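DspB (PDB 1YHT) probably hydrolyses the glycosidic bonds of N-acetylglucosamine residues in biofilm matrix polysaccharide, as a biofilm-releasing beta-N-acetylhexosaminidase of glycoside hydrolase family 20. Local coordinates at residues E33-F38 and D98-Y103; H65-R70 and T122-L127; L92-L97 and I168-D173; F185-E190 and W216-I221. One frame throughout, in Å; residues are numbered along the deposited sequence.

Interaction 1 of 4, residues E33-F38 and D98-Y103; sequences EVIKSF and DDIKAY
Lys36 lies across one face of the Tyr103 ring and carries its ammonium group beyond it to Asp99, joining two neighbouring helices on the outside of the (beta/alpha)8 barrel. Helices 32-44 and 94-106 follow successive strands of the parallel sheet, and here their axes run 17° from parallel with a closest approach of 10.3 Å. Lys36 leaves its helix with CG beside the backbone N and an extended chain from there on, which takes it straight over the gap. Its CG sits over the ring, offset toward the rim, 3.5 Å from Tyr103 CD2, as a CH-pi contact. At the far end Lys36 NZ forms a salt bridge with Asp99 OD2 at 2.9 Å, meeting that oxygen on its syn side but 27° out of the carboxylate plane; the bond to OD1 is weak. Asp99 and Tyr103 stand one helical turn apart, and both have CG anti to the backbone N (chi1 -180° for Asp99), a setting that turns both the carboxylate and the ring toward the same lysine. The tyrosine hydroxyl passes beyond the lysine and pairs with Asp40 OD1, which pins the far end of the ring to helix 32-44. Deeper, toward the barrel, the contact turns apolar. Ile35 and Ile100 cross at about a right angle, their CG2 methyls 3.9 Å apart, with Leu92 packed against both. The backbone of helix 32-44 also comes close to the aromatic ring: Tyr103 CE2 lies 3.5 Å from the carbonyl O of Lys36.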
# COMPACT_ATOMS: atom_id res chain seq x y z
N GLU A 33 -1.95 6.66 18.80
CA GLU A 33 -3.33 6.73 19.30
C GLU A 33 -4.37 6.64 18.19
O GLU A 33 -5.32 5.90 18.30
CB GLU A 33 -3.55 8.02 20.11
CG GLU A 33 -3.08 7.95 21.56
CD GLU A 33 -3.97 7.14 22.49
OE1 GLU A 33 -5.13 6.88 22.12
OE2 GLU A 33 -3.46 6.74 23.59
N VAL A 34 -4.18 7.41 17.14
CA VAL A 34 -5.09 7.44 16.00
C VAL A 34 -5.01 6.15 15.21
O VAL A 34 -6.03 5.64 14.76
CB VAL A 34 -4.83 8.66 15.12
CG1 VAL A 34 -5.61 8.57 13.84
CG2 VAL A 34 -5.14 9.98 15.90
N ILE A 35 -3.81 5.58 15.05
CA ILE A 35 -3.66 4.28 14.40
C ILE A 35 -4.44 3.20 15.16
O ILE A 35 -5.13 2.37 14.55
CB ILE A 35 -2.19 3.91 14.24
CG1 ILE A 35 -1.54 4.83 13.15
CG2 ILE A 35 -2.08 2.45 13.79
CD1 ILE A 35 -0.06 4.70 12.99
N LYS A 36 -4.36 3.23 16.48
CA LYS A 36 -5.16 2.33 17.31
C LYS A 36 -6.68 2.54 17.15
O LYS A 36 -7.43 1.57 17.21
CB LYS A 36 -4.79 2.47 18.78
CG LYS A 36 -3.47 1.82 19.15
CD LYS A 36 -3.05 2.28 20.54
CE LYS A 36 -1.75 1.61 21.00
NZ LYS A 36 -1.62 1.75 22.46
N SER A 37 -7.13 3.79 16.95
CA SER A 37 -8.53 4.04 16.65
C SER A 37 -8.99 3.43 15.31
O SER A 37 -10.06 2.88 15.22
CB SER A 37 -8.84 5.55 16.71
OG SER A 37 -8.75 6.05 18.05
N PHE A 38 -8.15 3.53 14.28
CA PHE A 38 -8.42 2.87 13.00
C PHE A 38 -8.54 1.36 13.23
O PHE A 38 -9.45 0.71 12.67
CB PHE A 38 -7.28 3.12 11.98
CG PHE A 38 -7.35 4.40 11.28
CD1 PHE A 38 -8.45 4.71 10.50
CD2 PHE A 38 -6.31 5.31 11.37
CE1 PHE A 38 -8.48 5.90 9.79
CE2 PHE A 38 -6.34 6.47 10.65
CZ PHE A 38 -7.46 6.78 9.87
N ASP A 98 5.94 -1.45 18.43
CA ASP A 98 5.68 -2.61 19.29
C ASP A 98 4.36 -2.45 20.09
O ASP A 98 3.62 -3.39 20.24
CB ASP A 98 6.82 -2.84 20.27
CG ASP A 98 8.05 -3.44 19.62
OD1 ASP A 98 7.97 -3.98 18.48
OD2 ASP A 98 9.11 -3.38 20.30
N ASP A 99 4.07 -1.23 20.51
CA ASP A 99 2.81 -0.87 21.12
C ASP A 99 1.60 -1.07 20.11
O ASP A 99 0.58 -1.70 20.45
CB ASP A 99 2.88 0.59 21.60
CG ASP A 99 1.57 1.08 22.28
OD1 ASP A 99 0.92 0.28 22.96
OD2 ASP A 99 1.21 2.26 22.11
N ILE A 100 1.77 -0.63 18.87
CA ILE A 100 0.73 -0.80 17.84
C ILE A 100 0.52 -2.30 17.52
O ILE A 100 -0.61 -2.72 17.37
CB ILE A 100 1.09 -0.01 16.56
CG1 ILE A 100 1.02 1.50 16.87
CG2 ILE A 100 0.16 -0.35 15.37
CD1 ILE A 100 1.76 2.38 15.89
N LYS A 101 1.63 -3.05 17.41
CA LYS A 101 1.63 -4.46 17.09
C LYS A 101 0.86 -5.26 18.12
O LYS A 101 -0.01 -6.07 17.76
CB LYS A 101 3.07 -5.00 17.03
CG LYS A 101 3.85 -4.54 15.79
CD LYS A 101 5.36 -4.73 15.92
CE LYS A 101 5.80 -6.10 16.46
NZ LYS A 101 7.29 -6.10 16.81
N ALA A 102 1.18 -5.03 19.40
CA ALA A 102 0.46 -5.66 20.53
C ALA A 102 -1.06 -5.36 20.47
O ALA A 102 -1.91 -6.24 20.63
CB ALA A 102 1.09 -5.24 21.88
N TYR A 103 -1.40 -4.12 20.16
CA TYR A 103 -2.77 -3.70 20.18
C TYR A 103 -3.51 -4.40 19.02
O TYR A 103 -4.59 -5.00 19.24
CB TYR A 103 -2.84 -2.18 20.08
CG TYR A 103 -4.21 -1.65 20.34
CD1 TYR A 103 -4.65 -1.48 21.64
CD2 TYR A 103 -5.08 -1.34 19.28
CE1 TYR A 103 -5.97 -1.02 21.91
CE2 TYR A 103 -6.36 -0.88 19.54
CZ TYR A 103 -6.81 -0.75 20.86
OH TYR A 103 -8.10 -0.28 21.12

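Interaction 2 of 4, residues H65-R70 and T122-L127; sequences HLLNQR and TAIFKL
Leu67 and Leu127 make the apolar part of the contact, their side chains crossing at about a right angle. They meet near their bases, with Leu67 CB 3.9 Å from Leu127 CB, and again at the branches, where Leu67 CD1 lies 4.0 Å from Leu127 CD1. Ile124, one turn earlier on the helix, adds a looser touch by its CG1 on Leu67 CD1. The polar link runs through water: one molecule donates to Leu67 O at 2.7 Å and to Leu127 O at 2.8 Å, bridging two main-chain carbonyls that could not bond to each other directly. A buried amide borders the leucines. Gln69, with CG anti to its backbone N (chi1 174°), crosses Leu127 at a slant, bringing its OE1 to 4.0 Å from Leu127 CD2; that oxygen accepts from Asn84 ND2, while NE2 donates to the carbonyls of Tyr60 and Ile62. The backbone shape behind this is a type I turn, His65 to Asn68, followed by a G1 beta bulge in which Asn68 and Gln69 face Ser64. In the fold, the long loop after strand 49-53 thus packs on the start of helix 122-132, and Leu163 of helix 154-171 touches both Leu67 and Ile124.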
# COMPACT_ATOMS: atom_id res chain seq x y z
N HIS A 65 17.38 0.77 11.30
CA HIS A 65 18.85 0.61 11.40
C HIS A 65 19.52 0.73 10.02
O HIS A 65 20.48 1.45 9.84
CB HIS A 65 19.21 -0.77 11.98
CG HIS A 65 19.18 -0.85 13.48
ND1 HIS A 65 18.03 -0.70 14.22
CD2 HIS A 65 20.17 -1.15 14.36
CE1 HIS A 65 18.32 -0.85 15.51
NE2 HIS A 65 19.63 -1.10 15.62
N LEU A 66 18.98 0.02 9.02
CA LEU A 66 19.61 -0.02 7.68
C LEU A 66 19.68 1.35 7.01
O LEU A 66 20.68 1.69 6.34
CB LEU A 66 18.86 -1.02 6.78
CG LEU A 66 19.34 -2.48 6.70
CD1 LEU A 66 19.48 -3.09 7.99
CD2 LEU A 66 18.36 -3.30 5.90
N LEU A 67 18.62 2.14 7.15
CA LEU A 67 18.59 3.50 6.59
C LEU A 67 19.05 4.56 7.59
O LEU A 67 19.06 5.73 7.27
CB LEU A 67 17.22 3.82 6.05
CG LEU A 67 16.65 2.77 5.09
CD1 LEU A 67 15.23 3.08 4.80
CD2 LEU A 67 17.43 2.66 3.80
N ASN A 68 19.45 4.12 8.77
CA ASN A 68 19.96 4.95 9.85
C ASN A 68 19.03 6.14 10.20
O ASN A 68 19.43 7.29 10.12
CB ASN A 68 21.42 5.41 9.59
CG ASN A 68 22.06 5.98 10.83
OD1 ASN A 68 21.58 5.75 11.94
ND2 ASN A 68 23.16 6.72 10.67
N GLN A 69 17.79 5.82 10.52
CA GLN A 69 16.77 6.74 10.96
C GLN A 69 16.38 6.25 12.31
O GLN A 69 15.59 5.30 12.45
CB GLN A 69 15.55 6.72 10.00
CG GLN A 69 14.41 7.58 10.52
CD GLN A 69 13.43 7.96 9.44
OE1 GLN A 69 13.56 9.03 8.84
NE2 GLN A 69 12.42 7.07 9.19
N ARG A 70 17.01 6.82 13.33
CA ARG A 70 16.97 6.28 14.66
C ARG A 70 16.29 7.27 15.62
O ARG A 70 16.48 8.51 15.54
CB ARG A 70 18.37 5.89 15.13
CG ARG A 70 19.10 4.76 14.34
CD ARG A 70 18.33 3.45 14.24
NE ARG A 70 17.74 2.98 15.49
CZ ARG A 70 18.41 2.37 16.47
NH1 ARG A 70 19.72 2.18 16.38
NH2 ARG A 70 17.78 1.98 17.58
N THR A 122 11.27 7.36 -3.18
CA THR A 122 12.24 8.45 -3.06
C THR A 122 12.74 8.67 -1.64
O THR A 122 13.89 8.98 -1.46
CB THR A 122 11.73 9.75 -3.67
OG1 THR A 122 11.30 9.49 -5.00
CG2 THR A 122 12.84 10.79 -3.73
N ALA A 123 11.88 8.52 -0.64
CA ALA A 123 12.32 8.76 0.74
C ALA A 123 13.46 7.79 1.11
O ALA A 123 14.44 8.16 1.74
CB ALA A 123 11.14 8.62 1.68
N ILE A 124 13.31 6.53 0.72
CA ILE A 124 14.38 5.55 0.89
C ILE A 124 15.67 6.02 0.21
O ILE A 124 16.72 5.98 0.81
CB ILE A 124 13.96 4.19 0.32
CG1 ILE A 124 12.89 3.53 1.23
CG2 ILE A 124 15.14 3.28 0.17
CD1 ILE A 124 12.15 2.36 0.58
N PHE A 125 15.58 6.44 -1.05
CA PHE A 125 16.77 6.97 -1.76
C PHE A 125 17.43 8.10 -0.96
O PHE A 125 18.66 8.16 -0.79
CB PHE A 125 16.36 7.54 -3.12
CG PHE A 125 15.86 6.49 -4.12
CD1 PHE A 125 16.17 5.17 -4.01
CD2 PHE A 125 15.14 6.91 -5.22
CE1 PHE A 125 15.75 4.24 -4.97
CE2 PHE A 125 14.70 5.98 -6.20
CZ PHE A 125 15.01 4.66 -6.07
N LYS A 126 16.62 9.02 -0.46
CA LYS A 126 17.17 10.16 0.24
C LYS A 126 17.88 9.74 1.54
O LYS A 126 18.92 10.28 1.87
CB LYS A 126 16.08 11.19 0.51
CG LYS A 126 15.50 11.83 -0.79
CD LYS A 126 16.62 12.26 -1.78
CE LYS A 126 16.17 13.20 -2.90
NZ LYS A 126 17.40 13.61 -3.73
N LEU A 127 17.33 8.77 2.28
CA LEU A 127 18.04 8.24 3.48
C LEU A 127 19.34 7.49 3.16
O LEU A 127 20.33 7.60 3.91
CB LEU A 127 17.09 7.34 4.28
CG LEU A 127 15.92 8.05 4.96
CD1 LEU A 127 14.87 7.04 5.41
CD2 LEU A 127 16.43 8.90 6.11
O HOH W 1 19.89 8.20 6.58

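Interaction 3 of 4, residues L92-L97 and I168-D173; sequences LSYRQL and IDIFGD
Ile170 meets Tyr94 and Leu97 with different branches. Its CD1 comes to the edge of the tyrosine, in the plane of the ring, 3.6 Å from Tyr94 CE1, with CG1 just behind; the two side chains cross at about a right angle. The other branch, CG2, is anti to the backbone N (chi1 -69° for CG1) and rests 3.8 Å from Leu97 CD1. A glycerol, probably from the crystallisation liquor, lies about 3 Å from the Ile170 side chain at the nearest atoms and is hydrogen-bonded to Asp169 OD2. The ring is held at its far end, where Tyr94 OH is hydrogen-bonded to His65 ND1. Tyr94 and Leu97 both belong to the first turn of helix 94-106, and that turn is closed by a capping box: Gln96 N donates to Ser93 OG at 3.0 Å, and Ser93 N donates to Gln96 OE1 at 2.9 Å, both bonds nearly straight. In the (beta/alpha)8 fold this N-terminal turn abuts the C-terminal end of helix 154-171. Ile170 stands in the last turn before Gly172 leaves helical geometry with positive phi, and Lys101, further along helix 94-106, binds the carbonyl of Ile170. Further out, Gln96 NE2 reaches Gly80 O.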
# COMPACT_ATOMS: atom_id res chain seq x y z
N LEU A 92 7.70 6.47 13.11
CA LEU A 92 7.31 5.68 14.29
C LEU A 92 8.54 5.01 14.83
O LEU A 92 9.26 4.34 14.07
CB LEU A 92 6.24 4.64 13.93
CG LEU A 92 4.88 5.19 13.58
CD1 LEU A 92 3.99 4.13 12.90
CD2 LEU A 92 4.17 5.84 14.79
N SER A 93 8.77 5.15 16.13
CA SER A 93 9.85 4.43 16.76
C SER A 93 9.51 2.95 16.85
O SER A 93 8.35 2.56 16.79
CB SER A 93 10.12 4.97 18.17
OG SER A 93 9.11 4.53 19.06
N TYR A 94 10.54 2.13 17.05
CA TYR A 94 10.33 0.70 17.29
C TYR A 94 9.44 0.43 18.53
O TYR A 94 8.63 -0.49 18.52
CB TYR A 94 11.65 -0.00 17.54
CG TYR A 94 12.62 -0.03 16.39
CD1 TYR A 94 12.22 -0.36 15.08
CD2 TYR A 94 13.96 0.22 16.61
CE1 TYR A 94 13.14 -0.41 14.05
CE2 TYR A 94 14.91 0.14 15.56
CZ TYR A 94 14.47 -0.15 14.29
OH TYR A 94 15.45 -0.20 13.28
N ARG A 95 9.62 1.19 19.60
CA ARG A 95 8.74 1.06 20.78
C ARG A 95 7.29 1.39 20.48
O ARG A 95 6.37 0.66 20.86
CB ARG A 95 9.29 1.94 21.92
CG ARG A 95 8.34 2.09 23.15
CD ARG A 95 9.11 2.57 24.41
NE ARG A 95 8.80 1.66 25.55
CZ ARG A 95 9.50 0.58 25.90
NH1 ARG A 95 10.63 0.23 25.25
NH2 ARG A 95 9.09 -0.17 26.94
N GLN A 96 7.09 2.47 19.74
CA GLN A 96 5.77 2.82 19.23
C GLN A 96 5.17 1.73 18.36
O GLN A 96 4.01 1.37 18.53
CB GLN A 96 5.80 4.13 18.47
CG GLN A 96 5.98 5.30 19.42
CD GLN A 96 6.30 6.62 18.73
OE1 GLN A 96 6.72 6.65 17.58
NE2 GLN A 96 6.09 7.72 19.45
N LEU A 97 5.96 1.18 17.45
CA LEU A 97 5.48 0.10 16.60
C LEU A 97 5.15 -1.17 17.40
O LEU A 97 4.21 -1.88 17.07
CB LEU A 97 6.51 -0.21 15.54
CG LEU A 97 6.71 0.86 14.47
CD1 LEU A 97 8.09 0.78 13.85
CD2 LEU A 97 5.61 0.76 13.42
N ILE A 168 10.36 -7.02 7.99
CA ILE A 168 9.82 -8.28 8.50
C ILE A 168 10.12 -8.47 9.98
O ILE A 168 9.22 -8.80 10.77
CB ILE A 168 10.38 -9.47 7.65
CG1 ILE A 168 9.78 -9.39 6.28
CG2 ILE A 168 10.04 -10.84 8.29
CD1 ILE A 168 10.38 -10.31 5.27
N ASP A 169 11.35 -8.22 10.39
CA ASP A 169 11.73 -8.29 11.81
C ASP A 169 10.94 -7.31 12.71
O ASP A 169 10.53 -7.66 13.82
CB ASP A 169 13.21 -7.99 12.00
CG ASP A 169 14.10 -9.13 11.53
OD1 ASP A 169 13.60 -10.23 11.28
OD2 ASP A 169 15.31 -8.91 11.45
N ILE A 170 10.73 -6.11 12.22
CA ILE A 170 9.95 -5.09 12.93
C ILE A 170 8.48 -5.51 13.18
O ILE A 170 8.00 -5.43 14.29
CB ILE A 170 9.98 -3.75 12.18
CG1 ILE A 170 11.38 -3.12 12.22
CG2 ILE A 170 8.99 -2.73 12.76
CD1 ILE A 170 11.53 -1.92 11.18
N PHE A 171 7.79 -5.99 12.14
CA PHE A 171 6.38 -6.37 12.27
C PHE A 171 6.22 -7.76 12.91
O PHE A 171 5.19 -8.04 13.55
CB PHE A 171 5.65 -6.26 10.92
CG PHE A 171 5.45 -4.83 10.51
CD1 PHE A 171 4.26 -4.16 10.83
CD2 PHE A 171 6.48 -4.10 9.94
CE1 PHE A 171 4.08 -2.82 10.52
CE2 PHE A 171 6.33 -2.73 9.65
CZ PHE A 171 5.15 -2.10 9.91
N GLY A 172 7.23 -8.60 12.75
CA GLY A 172 7.23 -9.95 13.33
C GLY A 172 5.91 -10.71 13.10
O GLY A 172 5.33 -10.63 12.03
N ASP A 173 5.41 -11.42 14.13
CA ASP A 173 4.24 -12.31 13.93
C ASP A 173 2.87 -11.62 13.80
O ASP A 173 1.85 -12.29 13.73
CB ASP A 173 4.19 -13.44 15.02
CG ASP A 173 3.85 -12.93 16.40
OD1 ASP A 173 3.55 -11.74 16.62
OD2 ASP A 173 3.87 -13.77 17.31

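Interaction 4 of 4, residues F185-E190 and W216-I221; sequences FGYSVE and WNDGLI
The Phe185 ring meets Gly219 edge-on, its CZ 3.9 Å from Gly219 CA, which lies near the ring plane. CE2 of Phe185 touches the same CA at 4.0 Å, so the end of the ring abuts bare backbone where Gly219 has no side chain to intervene. Phe185 reaches there with chi1 at 66°, CG set between the backbone N and the carbonyl carbon; this swings the ring out toward the other loop, although the side chain does not leave its backbone in that direction. Phe195 of helix 192-208 meets the same ring. Asp218 does point at the other loop, and its carboxylate is gripped at both oxygens: OD1 accepts from Glu184 N, just before Phe185, and OD2 from Trp237 NE1. An acetic acid molecule, probably from the crystallisation liquor, lies about 5 Å from the Asp218 side chain at the nearest atoms. Tyr187 reaches across with chi2 at 177°, which puts its CA nearly in the ring plane. Its OH stops 4.3 Å from Asp218 OD1, too far for a bond. Asp218 and Gly219 are the middle residues of a type I turn, closed by Leu220 N to Asn217 O at 3.0 Å, and the Asn217 amide is bound to the backbone of Trp237 and Ser238. Both segments are loops at the C-terminal ends of adjacent parallel strands, 177-181 and 212-216, the end where (beta/alpha)8 enzymes place their active sites. Consistent with this, Asp183 and Glu184 form the Asp-Glu sequence pair characteristic of glycoside hydrolase family 20.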
# COMPACT_ATOMS: atom_id res chain seq x y z
N PHE A 185 5.02 2.11 -12.18
CA PHE A 185 6.44 2.04 -12.45
C PHE A 185 6.61 1.92 -13.97
O PHE A 185 5.68 1.48 -14.68
CB PHE A 185 7.09 0.85 -11.73
CG PHE A 185 6.62 -0.49 -12.24
CD1 PHE A 185 7.27 -1.09 -13.30
CD2 PHE A 185 5.48 -1.10 -11.74
CE1 PHE A 185 6.82 -2.26 -13.82
CE2 PHE A 185 5.02 -2.27 -12.29
CZ PHE A 185 5.71 -2.86 -13.31
N GLY A 186 7.77 2.34 -14.46
CA GLY A 186 8.10 2.17 -15.89
C GLY A 186 7.25 2.94 -16.89
O GLY A 186 7.10 2.53 -18.05
N TYR A 187 6.70 4.07 -16.49
CA TYR A 187 5.74 4.75 -17.35
C TYR A 187 6.36 5.27 -18.65
O TYR A 187 5.68 5.28 -19.69
CB TYR A 187 4.97 5.86 -16.60
CG TYR A 187 3.72 5.40 -15.81
CD1 TYR A 187 3.00 6.31 -15.05
CD2 TYR A 187 3.28 4.06 -15.83
CE1 TYR A 187 1.85 5.93 -14.34
CE2 TYR A 187 2.14 3.67 -15.12
CZ TYR A 187 1.42 4.62 -14.37
OH TYR A 187 0.28 4.27 -13.68
N SER A 188 7.63 5.67 -18.60
CA SER A 188 8.35 6.21 -19.79
C SER A 188 9.18 5.14 -20.51
O SER A 188 9.79 5.42 -21.56
CB SER A 188 9.25 7.38 -19.38
N VAL A 189 9.19 3.93 -19.96
CA VAL A 189 10.09 2.89 -20.46
C VAL A 189 9.40 1.53 -20.64
O VAL A 189 8.26 1.33 -20.22
CB VAL A 189 11.32 2.76 -19.53
CG1 VAL A 189 12.09 4.08 -19.53
CG2 VAL A 189 10.87 2.39 -18.09
N GLU A 190 10.11 0.64 -21.31
CA GLU A 190 9.73 -0.76 -21.48
C GLU A 190 10.53 -1.50 -20.42
O GLU A 190 11.77 -1.58 -20.50
CB GLU A 190 10.13 -1.27 -22.90
CG GLU A 190 9.29 -0.72 -24.07
CD GLU A 190 9.64 0.72 -24.50
OE1 GLU A 190 10.80 0.97 -24.87
OE2 GLU A 190 8.74 1.60 -24.51
N TRP A 216 0.33 -4.70 -6.06
CA TRP A 216 -0.58 -3.89 -6.86
C TRP A 216 -0.71 -4.54 -8.26
O TRP A 216 0.20 -5.25 -8.71
CB TRP A 216 -0.08 -2.42 -6.96
CG TRP A 216 -0.04 -1.65 -5.67
CD1 TRP A 216 1.05 -1.14 -5.05
CD2 TRP A 216 -1.16 -1.30 -4.84
NE1 TRP A 216 0.69 -0.48 -3.89
CE2 TRP A 216 -0.66 -0.57 -3.74
CE3 TRP A 216 -2.55 -1.47 -4.97
CZ2 TRP A 216 -1.49 -0.04 -2.75
CZ3 TRP A 216 -3.36 -0.96 -4.02
CH2 TRP A 216 -2.83 -0.25 -2.88
N ASN A 217 -1.84 -4.33 -8.95
CA ASN A 217 -2.04 -5.02 -10.26
C ASN A 217 -1.33 -4.45 -11.49
O ASN A 217 -1.42 -5.02 -12.54
CB ASN A 217 -3.53 -5.14 -10.60
CG ASN A 217 -4.17 -3.82 -10.84
OD1 ASN A 217 -4.42 -3.07 -9.90
ND2 ASN A 217 -4.43 -3.50 -12.11
N ASP A 218 -0.64 -3.33 -11.34
CA ASP A 218 -0.24 -2.51 -12.46
C ASP A 218 0.62 -3.27 -13.51
O ASP A 218 0.50 -3.02 -14.71
CB ASP A 218 0.55 -1.28 -12.04
CG ASP A 218 -0.14 -0.43 -11.02
OD1 ASP A 218 -0.08 0.80 -11.16
OD2 ASP A 218 -0.70 -1.00 -10.05
N GLY A 219 1.47 -4.16 -13.02
CA GLY A 219 2.41 -4.88 -13.86
C GLY A 219 1.91 -6.16 -14.42
O GLY A 219 2.65 -6.89 -15.05
N LEU A 220 0.61 -6.43 -14.23
CA LEU A 220 0.00 -7.67 -14.68
C LEU A 220 -0.59 -7.43 -16.04
O LEU A 220 -1.66 -6.80 -16.17
CB LEU A 220 -1.06 -8.15 -13.67
CG LEU A 220 -0.54 -8.48 -12.27
CD1 LEU A 220 -1.62 -8.87 -11.30
CD2 LEU A 220 0.50 -9.57 -12.32
N ILE A 221 0.14 -7.89 -17.06
CA ILE A 221 -0.28 -7.71 -18.44
C ILE A 221 -0.48 -9.06 -19.10
O ILE A 221 0.04 -10.06 -18.65
CB ILE A 221 0.69 -6.83 -19.23
CG1 ILE A 221 2.07 -7.52 -19.41
CG2 ILE A 221 0.84 -5.43 -18.55
CD1 ILE A 221 2.96 -6.75 -20.34

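Interactions 1 and 3 share helix 94-106, which packs near its N-terminus on helix 154-171 and further along on helix 32-44; Leu92 of interaction 3 packs on Ile35 and Ile100, and Lys101 of interaction 1 reaches the carbonyl of Ile170. Interaction 1 alone among the four carries a salt bridge between its segments, on a partly exposed flank, whereas interaction 3 is buried and apolar. Interaction 2 is also buried but joins a loop to a helix partly through water, and the hydrogen bond between His65 and Tyr94 ties it to interaction 3. Interaction 4 stands apart, about 34 Å from interaction 1 centre to centre, and brings together loops at the C-terminal strand ends, where the active site of such barrels is expected.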